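Side-chain contacts in dephospho-CoA kinase (Campylobacter jejuni subsp. jejuni serotype O:2, PDB 4ZO4), which probably transfers a phosphate group from ATP to the 3'-hydroxyl of dephospho-CoA, the last step in the synthesis of coenzyme A: residues 31-36 and 101-106; 48-53 and 89-94; 55-60 and 81-86. One frame throughout, in Å; residues are numbered along the deposited sequence.

Following the chain from the N terminus, strand 7-12 and the predicted P-loop come first, and strand 31-34 then opens the widest loop. Contact 1 closes it when residues 101-106, near the end of helix 82-109, return to Ile33. Contact 2 (48-53 with 89-94) is nested inside that loop, and contact 3 (55-60 with 81-86) is nested inside contact 2, so nothing crosses. All three use helix 82-109: its start meets the loop after helix 47-54, its next turns meet helix 47-54 itself, and its later turns reach the sheet. Contacts 2 and 3 lie about 11 Å apart between centres, both touching the second subunit; contact 1 lies about 21 Å from contact 2, centre to centre.

Contact 1: 31-36 and 101-106; sequences KSISAD and LEQMQI
Ile33 carries the strand's whole share of this contact, meeting Gln103 and Met104 on helix 82-109. The close-packed part is at the end of its longer branch. With CG1 set between the backbone N and the carbonyl carbon (chi1 64°) and the chain extended beyond it, the ethyl arm runs straight out from the strand to the helix. There Ile33 CD1 lies 3.8 Å from CG of Met104, which is present as selenomethionine, and the two side chains cross at about a right angle. The same methyl also comes within 4.1 Å of Gln103 CB, so it rests against two successive residues of one helical turn. Beyond Ile33, Met104 reaches Phe114 and Val116 of the next strand and Ala7 and Phe9 of strand 7-12; it is therefore buried between helix 82-109 and the sheet.

The looser side belongs to Gln103, which is partly exposed. Its extended chain brings the amide obliquely across to the CG2 branch of Ile33, where Gln103 OE1 stands 3.7 Å from Ile33 CG2. This is van der Waals contact between an amide oxygen and a methyl, and no hydrogen bond joins the two segments. Both ends of the glutamine thus touch the isoleucine on this flank, CB against the tip of the ethyl arm and OE1 against CG2 and CB. Leu107 of the helix and Val116 of the sheet also touch Ile33.

Backbone hydrogen bonds from Ile33 to Phe115 and Glu117 hold its strand beside strand 114-117. Helix 82-109 lies in the connection between these neighbouring parallel strands and packs on the sheet, the beta-alpha-beta crossover typical of the P-loop kinase fold, here at the outermost strand.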
ATOM      1  N   LYS A  31      19.953  -6.245 -31.286  1.00103.73           N
ATOM      2  CA  LYS A  31      19.748  -4.932 -30.628  1.00103.73           C
ATOM      3  C   LYS A  31      19.098  -5.045 -29.244  1.00 96.77           C
ATOM      4  O   LYS A  31      18.065  -5.683 -29.100  1.00 91.08           O
ATOM      5  CB  LYS A  31      18.824  -4.043 -31.482  1.00104.49           C
ATOM      6  CG  LYS A  31      19.309  -3.734 -32.900  1.00111.41           C
ATOM      7  CD  LYS A  31      20.289  -2.561 -32.934  1.00107.19           C
ATOM      8  CE  LYS A  31      20.278  -1.851 -34.277  1.00107.25           C
ATOM      9  NZ  LYS A  31      21.038  -0.568 -34.255  1.00103.20           N
ATOM     10  N   SER A  32      19.680  -4.397 -28.242  1.00 92.99           N
ATOM     11  CA  SER A  32      19.006  -4.234 -26.947  1.00 88.08           C
ATOM     12  C   SER A  32      18.874  -2.776 -26.554  1.00 85.24           C
ATOM     13  O   SER A  32      19.749  -1.963 -26.852  1.00 85.16           O
ATOM     14  CB  SER A  32      19.785  -4.918 -25.841  1.00 84.93           C
ATOM     15  OG  SER A  32      20.989  -4.205 -25.599  1.00 84.80           O
ATOM     16  N   ILE A  33      17.790  -2.450 -25.863  1.00 86.00           N
ATOM     17  CA  ILE A  33      17.686  -1.148 -25.153  1.00 85.91           C
ATOM     18  C   ILE A  33      17.602  -1.409 -23.659  1.00 73.49           C
ATOM     19  O   ILE A  33      17.120  -2.456 -23.225  1.00 78.26           O
ATOM     20  CB  ILE A  33      16.489  -0.297 -25.630  1.00 86.42           C
ATOM     21  CG1 ILE A  33      15.158  -0.976 -25.311  1.00 85.18           C
ATOM     22  CG2 ILE A  33      16.598  -0.051 -27.128  1.00 90.95           C
ATOM     23  CD1 ILE A  33      13.977  -0.359 -26.026  1.00 89.22           C
ATOM     24  N   SER A  34      18.118  -0.496 -22.863  1.00 70.93           N
ATOM     25  CA  SER A  34      18.039  -0.665 -21.395  1.00 70.57           C
ATOM     26  C   SER A  34      16.916   0.177 -20.789  1.00 68.05           C
ATOM     27  O   SER A  34      16.833   1.382 -21.044  1.00 69.41           O
ATOM     28  CB  SER A  34      19.360  -0.316 -20.736  1.00 69.80           C
ATOM     29  OG  SER A  34      19.238  -0.341 -19.324  1.00 76.20           O
ATOM     30  N   ALA A  35      16.063  -0.460 -19.983  1.00 68.98           N
ATOM     31  CA  ALA A  35      14.939   0.241 -19.329  1.00 70.37           C
ATOM     32  C   ALA A  35      15.468   1.216 -18.298  1.00 68.90           C
ATOM     33  O   ALA A  35      15.057   2.368 -18.302  1.00 71.85           O
ATOM     34  CB  ALA A  35      13.957  -0.728 -18.696  1.00 73.58           C
ATOM     35  N   ASP A  36      16.417   0.789 -17.469  1.00 71.62           N
ATOM     36  CA  ASP A  36      17.004   1.697 -16.462  1.00 72.58           C
ATOM     37  C   ASP A  36      17.782   2.848 -17.049  1.00 77.90           C
ATOM     38  O   ASP A  36      17.836   3.913 -16.444  1.00 96.98           O
ATOM     39  CB  ASP A  36      17.913   0.961 -15.489  1.00 71.75           C
ATOM     40  CG  ASP A  36      17.140   0.160 -14.493  1.00 80.44           C
ATOM     41  OD1 ASP A  36      15.886   0.162 -14.589  1.00 85.30           O
ATOM     42  OD2 ASP A  36      17.770  -0.463 -13.606  1.00 87.73           O
ATOM     43  N   LEU A 101       8.385   2.913 -25.313  1.00 87.25           N
ATOM     44  CA  LEU A 101       7.523   2.561 -26.437  1.00 84.98           C
ATOM     45  C   LEU A 101       7.861   3.353 -27.690  1.00 90.61           C
ATOM     46  O   LEU A 101       7.360   3.060 -28.772  1.00 95.99           O
ATOM     47  CB  LEU A 101       6.062   2.797 -26.040  1.00 89.64           C
ATOM     48  CG  LEU A 101       4.875   2.562 -26.991  1.00 94.51           C
ATOM     49  CD1 LEU A 101       3.639   2.186 -26.173  1.00 95.76           C
ATOM     50  CD2 LEU A 101       4.547   3.764 -27.874  1.00 95.61           C
ATOM     51  N   GLU A 102       8.692   4.375 -27.548  1.00 94.96           N
ATOM     52  CA  GLU A 102       9.225   5.110 -28.706  1.00 96.65           C
ATOM     53  C   GLU A 102      10.285   4.254 -29.381  1.00 89.20           C
ATOM     54  O   GLU A 102      10.189   3.953 -30.551  1.00 90.81           O
ATOM     55  CB  GLU A 102       9.813   6.455 -28.240  1.00 97.48           C
ATOM     56  CG  GLU A 102      10.660   7.241 -29.224  1.00 99.95           C
ATOM     57  CD  GLU A 102      11.344   8.411 -28.531  1.00109.56           C
ATOM     58  OE1 GLU A 102      12.593   8.483 -28.568  1.00114.10           O
ATOM     59  OE2 GLU A 102      10.636   9.245 -27.915  1.00114.55           O
ATOM     60  N   GLN A 103      11.283   3.865 -28.606  1.00 88.13           N
ATOM     61  CA  GLN A 103      12.408   3.089 -29.082  1.00 92.55           C
ATOM     62  C   GLN A 103      12.107   1.612 -29.419  1.00 96.52           C
ATOM     63  O   GLN A 103      12.966   0.935 -29.990  1.00102.79           O
ATOM     64  CB  GLN A 103      13.515   3.131 -28.033  1.00 94.39           C
ATOM     65  CG  GLN A 103      14.113   4.505 -27.803  1.00 99.80           C
ATOM     66  CD  GLN A 103      15.228   4.486 -26.766  1.00104.62           C
ATOM     67  OE1 GLN A 103      15.729   3.425 -26.384  1.00 99.27           O
ATOM     68  NE2 GLN A 103      15.622   5.665 -26.307  1.00112.79           N
HETATM   69  N   MSE A 104      10.925   1.101 -29.071  1.00 90.29           N
HETATM   70  CA  MSE A 104      10.566  -0.286 -29.438  1.00 93.68           C
HETATM   71  C   MSE A 104       9.781  -0.412 -30.741  1.00 98.79           C
HETATM   72  O   MSE A 104       9.643  -1.521 -31.285  1.00 94.48           O
HETATM   73  CB  MSE A 104       9.712  -0.931 -28.362  1.00 84.47           C
HETATM   74  CG  MSE A 104      10.476  -1.284 -27.105  1.00 80.27           C
HETATM   75 SE   MSE A 104       9.130  -1.985 -25.861  0.70 81.74          SE
HETATM   76  CE  MSE A 104       8.802  -3.725 -26.695  1.00 77.91           C
ATOM     77  N   GLN A 105       9.205   0.699 -31.198  1.00 98.20           N
ATOM     78  CA  GLN A 105       8.477   0.765 -32.455  1.00101.12           C
ATOM     79  C   GLN A 105       9.463   1.097 -33.571  1.00109.33           C
ATOM     80  O   GLN A 105       9.165   0.880 -34.756  1.00110.82           O
ATOM     81  CB  GLN A 105       7.361   1.829 -32.408  1.00107.41           C
ATOM     82  CG  GLN A 105       6.017   1.360 -31.835  1.00111.69           C
ATOM     83  CD  GLN A 105       5.045   2.515 -31.528  1.00118.25           C
ATOM     84  OE1 GLN A 105       5.352   3.686 -31.769  1.00120.20           O
ATOM     85  NE2 GLN A 105       3.869   2.182 -30.988  1.00115.13           N
ATOM     86  N   ILE A 106      10.629   1.633 -33.205  1.00106.26           N
ATOM     87  CA  ILE A 106      11.712   1.829 -34.182  1.00104.32           C
ATOM     88  C   ILE A 106      12.265   0.465 -34.630  1.00101.78           C
ATOM     89  O   ILE A 106      12.331   0.173 -35.826  1.00122.44           O
ATOM     90  CB  ILE A 106      12.816   2.774 -33.628  1.00104.28           C
ATOM     91  CG1 ILE A 106      12.376   4.236 -33.816  1.00104.91           C
ATOM     92  CG2 ILE A 106      14.156   2.574 -34.330  1.00106.84           C
ATOM     93  CD1 ILE A 106      13.265   5.256 -33.134  1.00103.37           C
TER

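Contact 2: 48-53 and 89-94; sequences LELEKI and ENFTHP
Phe91 reaches across from helix 82-109 to touch Leu50, Ile53 and Glu49 on helix 47-54, and its ring is the centre of the contact. Its CG is anti to the backbone N (chi1 -167°), which swings the ring out from its own helix and into the gap between two segments that run nearly antiparallel, at 162°, with axes 12.4 Å apart.

The two aliphatic partners approach from the same side of the ring plane but at different flanks. Leu50 comes in obliquely beside CD2 and CE2, its CD2 lying 3.5 Å from Phe91 CE2, and Leu50 CG follows close behind. Ile53 takes the CD1-CE1 flank, where its CD1 lies 3.5 Å from Phe91 CE1. Neither methyl sits squarely over the face or at the rim, so two residues a helical turn apart lean on one side of the ring, each near a different pair of its carbons. Farther out, Glu49 adds the aliphatic foot of its chain, with CB 4.3 Å from Phe91 CZ.

Other residues extend the apolar layer: Leu50 also rests on Leu43 and Leu88, and Ile53 on Ile87. Lys95, a turn further along helix 82-109, makes a cation-pi contact with the Phe91 ring, and Arg161 of the second subunit donates a hydrogen bond from NH2 to Ile53 O.

No hydrogen bond or salt bridge links the two segments. Their association here rests on dispersion and on burying hydrocarbon against one aromatic ring, so the contact probably sets the helix angle less strictly than directional bonds would.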
ATOM      1  N   LEU A  48      15.178  20.698 -14.769  1.00 77.42           N
ATOM      2  CA  LEU A  48      14.619  21.950 -14.246  1.00 79.82           C
ATOM      3  C   LEU A  48      13.229  21.763 -13.634  1.00 80.81           C
ATOM      4  O   LEU A  48      12.961  22.290 -12.549  1.00 85.75           O
ATOM      5  CB  LEU A  48      14.582  23.065 -15.299  1.00 73.52           C
ATOM      6  CG  LEU A  48      15.943  23.689 -15.628  1.00 74.87           C
ATOM      7  CD1 LEU A  48      15.787  24.844 -16.611  1.00 73.78           C
ATOM      8  CD2 LEU A  48      16.666  24.144 -14.367  1.00 75.45           C
ATOM      9  N   GLU A  49      12.341  21.036 -14.298  1.00 79.25           N
ATOM     10  CA  GLU A  49      10.997  20.916 -13.738  1.00 79.39           C
ATOM     11  C   GLU A  49      11.031  20.213 -12.382  1.00 74.03           C
ATOM     12  O   GLU A  49      10.382  20.643 -11.444  1.00 73.73           O
ATOM     13  CB  GLU A  49       9.995  20.285 -14.712  1.00 78.58           C
ATOM     14  CG  GLU A  49       9.195  21.340 -15.481  1.00 83.66           C
ATOM     15  CD  GLU A  49       8.402  22.318 -14.556  1.00 94.78           C
ATOM     16  OE1 GLU A  49       8.292  23.548 -14.879  1.00 89.50           O
ATOM     17  OE2 GLU A  49       7.892  21.857 -13.493  1.00 89.80           O
ATOM     18  N   LEU A  50      11.851  19.179 -12.270  1.00 71.43           N
ATOM     19  CA  LEU A  50      12.003  18.430 -11.021  1.00 70.45           C
ATOM     20  C   LEU A  50      12.536  19.317  -9.869  1.00 68.27           C
ATOM     21  O   LEU A  50      12.064  19.253  -8.728  1.00 70.75           O
ATOM     22  CB  LEU A  50      12.918  17.213 -11.248  1.00 72.25           C
ATOM     23  CG  LEU A  50      12.368  16.024 -12.064  1.00 71.75           C
ATOM     24  CD1 LEU A  50      13.490  15.162 -12.635  1.00 74.04           C
ATOM     25  CD2 LEU A  50      11.461  15.152 -11.195  1.00 72.91           C
ATOM     26  N   GLU A  51      13.507  20.157 -10.153  1.00 70.04           N
ATOM     27  CA  GLU A  51      13.950  21.119  -9.146  1.00 73.94           C
ATOM     28  C   GLU A  51      12.761  21.901  -8.578  1.00 77.43           C
ATOM     29  O   GLU A  51      12.635  21.959  -7.356  1.00 76.92           O
ATOM     30  CB  GLU A  51      14.979  22.077  -9.705  1.00 76.77           C
ATOM     31  CG  GLU A  51      15.758  22.841  -8.642  1.00 83.56           C
ATOM     32  CD  GLU A  51      15.086  24.125  -8.154  1.00 90.54           C
ATOM     33  OE1 GLU A  51      15.409  24.526  -7.003  1.00 86.93           O
ATOM     34  OE2 GLU A  51      14.251  24.722  -8.898  1.00 89.35           O
ATOM     35  N   LYS A  52      11.904  22.491  -9.434  1.00 78.10           N
ATOM     36  CA  LYS A  52      10.695  23.257  -8.956  1.00 77.10           C
ATOM     37  C   LYS A  52       9.810  22.414  -8.037  1.00 71.75           C
ATOM     38  O   LYS A  52       9.574  22.747  -6.909  1.00 76.46           O
ATOM     39  CB  LYS A  52       9.824  23.744 -10.127  1.00 78.14           C
ATOM     40  CG  LYS A  52      10.243  25.064 -10.755  1.00 81.98           C
ATOM     41  CD  LYS A  52      10.123  25.025 -12.278  1.00 86.92           C
ATOM     42  CE  LYS A  52      10.675  26.299 -12.905  1.00 92.80           C
ATOM     43  NZ  LYS A  52      10.912  26.233 -14.386  1.00 96.73           N
ATOM     44  N   ILE A  53       9.371  21.283  -8.549  1.00 71.33           N
ATOM     45  CA  ILE A  53       8.465  20.370  -7.874  1.00 66.99           C
ATOM     46  C   ILE A  53       9.052  19.905  -6.551  1.00 68.65           C
ATOM     47  O   ILE A  53       8.362  19.897  -5.570  1.00 77.84           O
ATOM     48  CB  ILE A  53       8.203  19.148  -8.806  1.00 69.69           C
ATOM     49  CG1 ILE A  53       7.613  19.607 -10.163  1.00 68.08           C
ATOM     50  CG2 ILE A  53       7.265  18.142  -8.154  1.00 71.83           C
ATOM     51  CD1 ILE A  53       7.498  18.509 -11.195  1.00 67.19           C
ATOM     52  N   GLU A  89       6.814   9.107  -8.839  1.00 63.06           N
ATOM     53  CA  GLU A  89       6.205   8.017  -9.582  1.00 62.61           C
ATOM     54  C   GLU A  89       5.284   8.552 -10.676  1.00 62.60           C
ATOM     55  O   GLU A  89       5.427   8.163 -11.819  1.00 67.93           O
ATOM     56  CB  GLU A  89       5.431   7.074  -8.663  1.00 63.14           C
ATOM     57  CG  GLU A  89       6.313   6.236  -7.732  1.00 65.92           C
ATOM     58  CD  GLU A  89       5.556   5.661  -6.519  1.00 70.76           C
ATOM     59  OE1 GLU A  89       4.326   5.926  -6.362  1.00 75.71           O
ATOM     60  OE2 GLU A  89       6.191   4.956  -5.688  1.00 62.14           O
ATOM     61  N   ASN A  90       4.375   9.466 -10.352  1.00 59.23           N
ATOM     62  CA  ASN A  90       3.417   9.935 -11.338  1.00 60.40           C
ATOM     63  C   ASN A  90       4.079  10.855 -12.335  1.00 61.42           C
ATOM     64  O   ASN A  90       3.694  10.951 -13.505  1.00 66.13           O
ATOM     65  CB  ASN A  90       2.253  10.633 -10.661  1.00 68.52           C
ATOM     66  CG  ASN A  90       1.316  11.274 -11.653  1.00 70.58           C
ATOM     67  OD1 ASN A  90       0.511  10.599 -12.277  1.00 77.27           O
ATOM     68  ND2 ASN A  90       1.423  12.583 -11.807  1.00 73.26           N
ATOM     69  N   PHE A  91       5.122  11.523 -11.898  1.00 62.58           N
ATOM     70  CA  PHE A  91       5.901  12.322 -12.840  1.00 61.69           C
ATOM     71  C   PHE A  91       6.587  11.503 -13.914  1.00 60.46           C
ATOM     72  O   PHE A  91       6.598  11.923 -15.059  1.00 61.65           O
ATOM     73  CB  PHE A  91       6.959  13.112 -12.101  1.00 58.06           C
ATOM     74  CG  PHE A  91       7.587  14.182 -12.926  1.00 57.36           C
ATOM     75  CD1 PHE A  91       6.908  15.354 -13.208  1.00 64.16           C
ATOM     76  CD2 PHE A  91       8.873  14.035 -13.387  1.00 58.70           C
ATOM     77  CE1 PHE A  91       7.516  16.363 -13.962  1.00 66.28           C
ATOM     78  CE2 PHE A  91       9.487  15.013 -14.140  1.00 58.19           C
ATOM     79  CZ  PHE A  91       8.819  16.187 -14.414  1.00 64.51           C
ATOM     80  N   THR A  92       7.187  10.367 -13.531  1.00 58.71           N
ATOM     81  CA  THR A  92       8.134   9.649 -14.387  1.00 58.39           C
ATOM     82  C   THR A  92       7.471   8.563 -15.219  1.00 61.35           C
ATOM     83  O   THR A  92       7.794   8.373 -16.369  1.00 66.11           O
ATOM     84  CB  THR A  92       9.220   8.957 -13.546  1.00 57.91           C
ATOM     85  OG1 THR A  92       8.613   8.185 -12.511  1.00 59.72           O
ATOM     86  CG2 THR A  92      10.132   9.960 -12.911  1.00 60.51           C
ATOM     87  N   HIS A  93       6.542   7.839 -14.610  1.00 64.97           N
ATOM     88  CA  HIS A  93       5.894   6.709 -15.250  1.00 64.76           C
ATOM     89  C   HIS A  93       5.454   6.957 -16.695  1.00 67.99           C
ATOM     90  O   HIS A  93       5.828   6.186 -17.578  1.00 71.01           O
ATOM     91  CB  HIS A  93       4.712   6.188 -14.429  1.00 63.79           C
ATOM     92  CG  HIS A  93       5.095   5.487 -13.161  1.00 65.45           C
ATOM     93  ND1 HIS A  93       4.163   5.094 -12.217  1.00 64.25           N
ATOM     94  CD2 HIS A  93       6.301   5.108 -12.675  1.00 70.50           C
ATOM     95  CE1 HIS A  93       4.781   4.475 -11.225  1.00 64.40           C
ATOM     96  NE2 HIS A  93       6.079   4.488 -11.465  1.00 64.88           N
ATOM     97  N   PRO A  94       4.634   7.993 -16.952  1.00 69.44           N
ATOM     98  CA  PRO A  94       4.242   8.161 -18.370  1.00 69.09           C
ATOM     99  C   PRO A  94       5.416   8.550 -19.309  1.00 71.28           C
ATOM    100  O   PRO A  94       5.416   8.193 -20.500  1.00 85.05           O
ATOM    101  CB  PRO A  94       3.194   9.255 -18.311  1.00 71.64           C
ATOM    102  CG  PRO A  94       3.442   9.982 -17.003  1.00 70.20           C
ATOM    103  CD  PRO A  94       3.952   8.950 -16.062  1.00 68.08           C
TER

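Contact 3: 55-60 and 81-86; sequences SPFSLK and NKEAKK
The N-cap of helix 82-109 is the site of this contact: Phe57, from the loop after helix 47-54, packs on the capping residue Asn81 and on Glu83 and Ala84 in the first turn. Asn81 is also where the chain leaves helix 71-80. With CG anti to the backbone N (chi1 -163°), its OD1 turns back to the start of the new helix and accepts from Ala84 N at 2.9 Å, with a weaker bond from Glu83 N.

Phe57 lies against that cap. Its ring and the Asn81 amide are steeply inclined, 69° between planes, and the amide meets the CD1-CE1 side of the ring: Phe57 CE1 is 3.4 Å from Asn81 OD1, and Phe57 CD1 is 3.5 Å from Asn81 ND2. The amide oxygen that caps the helix is therefore also packed against the aromatic ring. Ala84 fits over one face, its CB 4.1 Å from the centroid of the Phe57 ring and only 8° off the normal, a well-centred CH-pi contact.

Glu83 comes from another direction. Its extended chain brings the carboxylate to the ring edge, near the ring plane, with OE2 3.4 Å from Phe57 CZ. An anion placed there probably gains a little from the slightly positive C-H rim. Its firmer partners belong to the second subunit, where Arg161 forms a salt bridge with OE2 and Ser164 a hydrogen bond with OE1.

Just past Phe57, Ser58 OG accepts from Lys60 N at 2.7 Å, an ST turn. Ile77 of helix 71-80 touches both Phe57 and Ala84. The motif is an asparagine N-cap, OD1 accepting from the second and third N-H of the helix, at the one-residue junction between helices 71-80 and 82-109 beside a subunit interface.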
ATOM      1  N   SER A  55      12.280  20.848  -4.880  1.00 81.94           N
ATOM      2  CA  SER A  55      13.018  21.786  -4.037  1.00 85.02           C
ATOM      3  C   SER A  55      12.271  22.157  -2.762  1.00 82.25           C
ATOM      4  O   SER A  55      12.905  22.237  -1.716  1.00 92.59           O
ATOM      5  CB  SER A  55      13.427  23.056  -4.799  1.00 87.44           C
ATOM      6  OG  SER A  55      12.307  23.811  -5.215  1.00 86.39           O
ATOM      7  N   PRO A  56      10.935  22.341  -2.815  1.00 78.15           N
ATOM      8  CA  PRO A  56      10.272  22.630  -1.508  1.00 80.61           C
ATOM      9  C   PRO A  56      10.330  21.530  -0.428  1.00 82.48           C
ATOM     10  O   PRO A  56       9.770  21.722   0.651  1.00 78.87           O
ATOM     11  CB  PRO A  56       8.791  22.901  -1.887  1.00 78.41           C
ATOM     12  CG  PRO A  56       8.624  22.458  -3.295  1.00 80.44           C
ATOM     13  CD  PRO A  56      10.003  22.507  -3.947  1.00 78.87           C
ATOM     14  N   PHE A  57      10.947  20.380  -0.723  1.00 86.48           N
ATOM     15  CA  PHE A  57      11.092  19.300   0.261  1.00 83.65           C
ATOM     16  C   PHE A  57      12.426  19.329   0.985  1.00 87.99           C
ATOM     17  O   PHE A  57      12.601  18.644   1.996  1.00 84.10           O
ATOM     18  CB  PHE A  57      10.944  17.945  -0.406  1.00 76.48           C
ATOM     19  CG  PHE A  57       9.564  17.655  -0.864  1.00 76.72           C
ATOM     20  CD1 PHE A  57       8.612  17.197   0.031  1.00 76.27           C
ATOM     21  CD2 PHE A  57       9.213  17.815  -2.192  1.00 75.48           C
ATOM     22  CE1 PHE A  57       7.327  16.910  -0.396  1.00 74.99           C
ATOM     23  CE2 PHE A  57       7.934  17.517  -2.631  1.00 72.19           C
ATOM     24  CZ  PHE A  57       6.991  17.071  -1.734  1.00 72.21           C
ATOM     25  N   SER A  58      13.367  20.101   0.457  1.00 97.02           N
ATOM     26  CA  SER A  58      14.707  20.155   0.998  1.00101.79           C
ATOM     27  C   SER A  58      15.175  21.588   1.007  1.00104.74           C
ATOM     28  O   SER A  58      14.633  22.435   0.307  1.00 96.77           O
ATOM     29  CB  SER A  58      15.653  19.304   0.155  1.00110.75           C
ATOM     30  OG  SER A  58      16.996  19.443   0.594  1.00116.80           O
ATOM     31  N   LEU A  59      16.163  21.852   1.855  1.00118.41           N
ATOM     32  CA  LEU A  59      16.892  23.116   1.853  1.00117.57           C
ATOM     33  C   LEU A  59      18.051  22.999   0.880  1.00114.56           C
ATOM     34  O   LEU A  59      18.606  24.010   0.449  1.00112.28           O
ATOM     35  CB  LEU A  59      17.428  23.444   3.254  1.00120.58           C
ATOM     36  CG  LEU A  59      16.399  23.653   4.375  1.00125.54           C
ATOM     37  CD1 LEU A  59      17.106  24.012   5.687  1.00123.04           C
ATOM     38  CD2 LEU A  59      15.358  24.715   4.010  1.00126.70           C
ATOM     39  N   LYS A  60      18.399  21.761   0.530  1.00119.69           N
ATOM     40  CA  LYS A  60      19.553  21.486  -0.317  1.00123.04           C
ATOM     41  C   LYS A  60      19.222  21.807  -1.756  1.00122.75           C
ATOM     42  O   LYS A  60      18.139  22.323  -2.055  1.00125.12           O
ATOM     43  CB  LYS A  60      19.997  20.025  -0.166  1.00122.20           C
ATOM     44  CG  LYS A  60      20.258  19.606   1.281  1.00127.31           C
ATOM     45  CD  LYS A  60      21.233  20.543   2.012  1.00123.25           C
ATOM     46  CE  LYS A  60      21.224  20.326   3.519  1.00120.01           C
ATOM     47  NZ  LYS A  60      20.071  20.992   4.186  1.00120.04           N
ATOM     48  N   ASN A  81       9.933  11.048   2.299  1.00 69.00           N
ATOM     49  CA  ASN A  81       8.660  11.712   2.098  1.00 66.73           C
ATOM     50  C   ASN A  81       7.779  10.935   1.160  1.00 67.23           C
ATOM     51  O   ASN A  81       8.134  10.697  -0.007  1.00 72.40           O
ATOM     52  CB  ASN A  81       8.913  13.107   1.559  1.00 69.14           C
ATOM     53  CG  ASN A  81       7.724  13.990   1.693  1.00 73.75           C
ATOM     54  OD1 ASN A  81       6.731  13.830   0.979  1.00 74.02           O
ATOM     55  ND2 ASN A  81       7.810  14.944   2.608  1.00 79.05           N
ATOM     56  N   LYS A  82       6.630  10.536   1.688  1.00 66.78           N
ATOM     57  CA  LYS A  82       5.603   9.791   0.962  1.00 69.13           C
ATOM     58  C   LYS A  82       5.007  10.601  -0.203  1.00 65.21           C
ATOM     59  O   LYS A  82       4.730  10.082  -1.279  1.00 65.18           O
ATOM     60  CB  LYS A  82       4.503   9.383   1.949  1.00 79.28           C
ATOM     61  CG  LYS A  82       3.643   8.184   1.571  1.00 90.99           C
ATOM     62  CD  LYS A  82       2.792   7.743   2.765  1.00100.48           C
ATOM     63  CE  LYS A  82       1.846   6.592   2.430  1.00101.36           C
ATOM     64  NZ  LYS A  82       1.117   6.092   3.634  1.00101.70           N
ATOM     65  N   GLU A  83       4.828  11.884   0.016  1.00 66.69           N
ATOM     66  CA  GLU A  83       4.229  12.748  -0.973  1.00 67.84           C
ATOM     67  C   GLU A  83       5.198  12.915  -2.119  1.00 66.60           C
ATOM     68  O   GLU A  83       4.790  12.939  -3.281  1.00 68.89           O
ATOM     69  CB  GLU A  83       3.895  14.120  -0.352  1.00 70.05           C
ATOM     70  CG  GLU A  83       3.200  15.097  -1.293  1.00 73.04           C
ATOM     71  CD  GLU A  83       3.445  16.559  -0.947  1.00 73.76           C
ATOM     72  OE1 GLU A  83       3.424  16.898   0.252  1.00 73.54           O
ATOM     73  OE2 GLU A  83       3.649  17.368  -1.883  1.00 76.93           O
ATOM     74  N   ALA A  84       6.484  13.046  -1.799  1.00 67.52           N
ATOM     75  CA  ALA A  84       7.528  13.198  -2.828  1.00 63.93           C
ATOM     76  C   ALA A  84       7.589  11.952  -3.673  1.00 63.93           C
ATOM     77  O   ALA A  84       7.656  12.014  -4.882  1.00 72.89           O
ATOM     78  CB  ALA A  84       8.866  13.442  -2.198  1.00 62.76           C
ATOM     79  N   LYS A  85       7.548  10.810  -3.021  1.00 65.00           N
ATOM     80  CA  LYS A  85       7.581   9.556  -3.714  1.00 64.26           C
ATOM     81  C   LYS A  85       6.435   9.438  -4.701  1.00 67.78           C
ATOM     82  O   LYS A  85       6.647   9.062  -5.852  1.00 76.69           O
ATOM     83  CB  LYS A  85       7.506   8.404  -2.718  1.00 67.97           C
ATOM     84  CG  LYS A  85       7.975   7.060  -3.272  1.00 69.71           C
ATOM     85  CD  LYS A  85       7.232   5.899  -2.634  1.00 75.84           C
ATOM     86  CE  LYS A  85       7.211   5.963  -1.109  1.00 77.56           C
ATOM     87  NZ  LYS A  85       6.439   4.839  -0.501  1.00 83.98           N
ATOM     88  N   LYS A  86       5.209   9.732  -4.278  1.00 67.81           N
ATOM     89  CA  LYS A  86       4.092   9.563  -5.199  1.00 61.21           C
ATOM     90  C   LYS A  86       4.237  10.539  -6.342  1.00 59.72           C
ATOM     91  O   LYS A  86       4.001  10.194  -7.483  1.00 60.34           O
ATOM     92  CB  LYS A  86       2.753   9.729  -4.515  1.00 67.31           C
ATOM     93  CG  LYS A  86       2.402   8.588  -3.575  1.00 73.74           C
ATOM     94  CD  LYS A  86       0.984   8.717  -3.028  1.00 80.49           C
ATOM     95  CE  LYS A  86       0.718   7.682  -1.923  1.00 85.71           C
ATOM     96  NZ  LYS A  86      -0.726   7.502  -1.562  1.00 82.58           N
TER